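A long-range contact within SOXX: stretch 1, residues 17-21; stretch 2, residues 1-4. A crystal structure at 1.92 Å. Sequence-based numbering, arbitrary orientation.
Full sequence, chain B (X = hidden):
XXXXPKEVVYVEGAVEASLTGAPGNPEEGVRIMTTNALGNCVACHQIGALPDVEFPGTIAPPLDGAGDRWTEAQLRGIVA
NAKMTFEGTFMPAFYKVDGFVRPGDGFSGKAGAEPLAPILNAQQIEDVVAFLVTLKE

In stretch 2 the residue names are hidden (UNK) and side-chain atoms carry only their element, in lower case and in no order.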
# COMPACT_ATOMS: atom_id res chain seq x y z
N ALA B 17 27.16 25.96 2.70
CA ALA B 17 28.43 25.39 2.27
C ALA B 17 28.25 24.09 1.45
O ALA B 17 27.38 23.27 1.74
CB ALA B 17 29.29 25.10 3.48
N SER B 18 29.09 23.94 0.43
CA SER B 18 29.12 22.72 -0.39
C SER B 18 29.32 21.54 0.52
O SER B 18 30.11 21.58 1.47
CB SER B 18 30.27 22.77 -1.40
OG SER B 18 30.32 21.59 -2.19
N LEU B 19 28.56 20.48 0.24
CA LEU B 19 28.66 19.24 0.98
C LEU B 19 29.95 18.49 0.67
O LEU B 19 30.33 17.62 1.44
CB LEU B 19 27.48 18.33 0.66
CG LEU B 19 26.08 18.77 1.07
CD1 LEU B 19 25.08 17.73 0.65
CD2 LEU B 19 26.01 18.99 2.57
N THR B 20 30.60 18.82 -0.46
CA THR B 20 31.83 18.15 -0.89
C THR B 20 33.06 19.04 -1.13
O THR B 20 34.18 18.54 -1.09
CB THR B 20 31.61 17.37 -2.20
OG1 THR B 20 31.26 18.28 -3.25
CG2 THR B 20 30.45 16.38 -2.08
N GLY B 21 32.85 20.32 -1.44
CA GLY B 21 33.91 21.18 -1.95
C GLY B 21 34.17 21.07 -3.44
O GLY B 21 35.08 21.71 -3.97
N UNK B 1 36.86 15.24 3.41
CA UNK B 1 36.34 16.24 2.40
C UNK B 1 34.92 15.99 1.76
O UNK B 1 34.70 16.01 0.47
s UNK B 1 37.70 15.06 0.39
c UNK B 1 37.37 16.49 1.34
N UNK B 2 34.01 15.87 2.74
CA UNK B 2 32.56 15.76 2.65
C UNK B 2 32.08 16.30 3.99
O UNK B 2 32.70 15.99 5.03
c UNK B 2 32.70 12.56 4.43
o UNK B 2 32.59 11.32 4.31
c UNK B 2 33.21 13.35 3.26
c UNK B 2 32.14 14.28 2.60
o UNK B 2 32.43 13.14 5.49
N UNK B 3 30.99 17.06 4.03
CA UNK B 3 30.29 17.18 5.31
C UNK B 3 29.22 16.09 5.44
O UNK B 3 28.36 15.90 4.57
c UNK B 3 29.81 18.65 5.69
o UNK B 3 28.43 18.68 6.11
c UNK B 3 29.91 19.59 4.57
N UNK B 4 29.37 15.32 6.52
CA UNK B 4 28.58 14.13 6.76
C UNK B 4 27.15 14.53 7.08
O UNK B 4 26.89 15.67 7.48
c UNK B 4 29.19 13.38 7.89

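Position 1 carries two side-chain atoms, one carbon and one sulfur. The carbon is bonded to CA and the sulfur ends the chain. The CA-to-CB bond points sideways relative to stretch 1. The close approach here is made by the backbone: the O of position 1 lies 3.0 Å from Thr20 O. Both atoms are acceptors, so this is a close pair and not a hydrogen bond. A single CB followed directly by sulfur is cysteine, so this is Cys1. Its chi1 is 65°, the p rotamer.

Position 2 has five side-chain atoms, three carbons and two oxygens. The carbons form an unbranched chain, and the third carries both oxygens. The CA-to-CB bond points sideways, and the end of the side chain leads away from stretch 1. No salt bridge or side-chain hydrogen bond joins it to stretch 1. Its closest contact is made by the backbone. The CA of position 2 lies 3.1 Å from Leu19 O in a CA-H...O contact, with an angle of 136° at the hydrogen. The same CA is also 4.3 Å from Thr20 CA, so the two main chains pass closely here. Two carbons, CB and one more, precede the carboxylate carbon, which makes this glutamate, Glu2.

Position 3 has three side-chain atoms. CB carries one oxygen and one carbon, a branch with no ring. The branch carbon of position 3 is 3.7 Å from Ser18 O. The oxygen of that side chain is 4.3 Å from Leu19 CD2, a looser approach between side chains. A methyl and a hydroxyl on the same CB identify threonine, Thr3. The chi1 of 131° falls between the usual wells. Thr3 has the largest area covered by the other stretch, 61 Å².

Position 4 has a single side-chain carbon, CB, with nothing beyond it. The CA-to-CB bond points away from stretch 1, and this CB makes no contact with it. The CB of position 4 is 7.8 Å from Leu19 O, its nearest atom in stretch 1. This is alanine, Ala4.

The contact is small, burying 209 Å² over both sides, and neither stretch forms a regular helix or strand. Its one cross-stretch hydrogen bond runs from Thr3 N to Leu19 O, at 2.7 Å and 152°. The same Leu19 O receives the CA-H...O contact from Glu2, so one carbonyl meets two successive residues. The contact thus rests mainly on backbone atoms, with packing by the Thr3 side chain added.

Stretch 2, residues 1-4: CETA
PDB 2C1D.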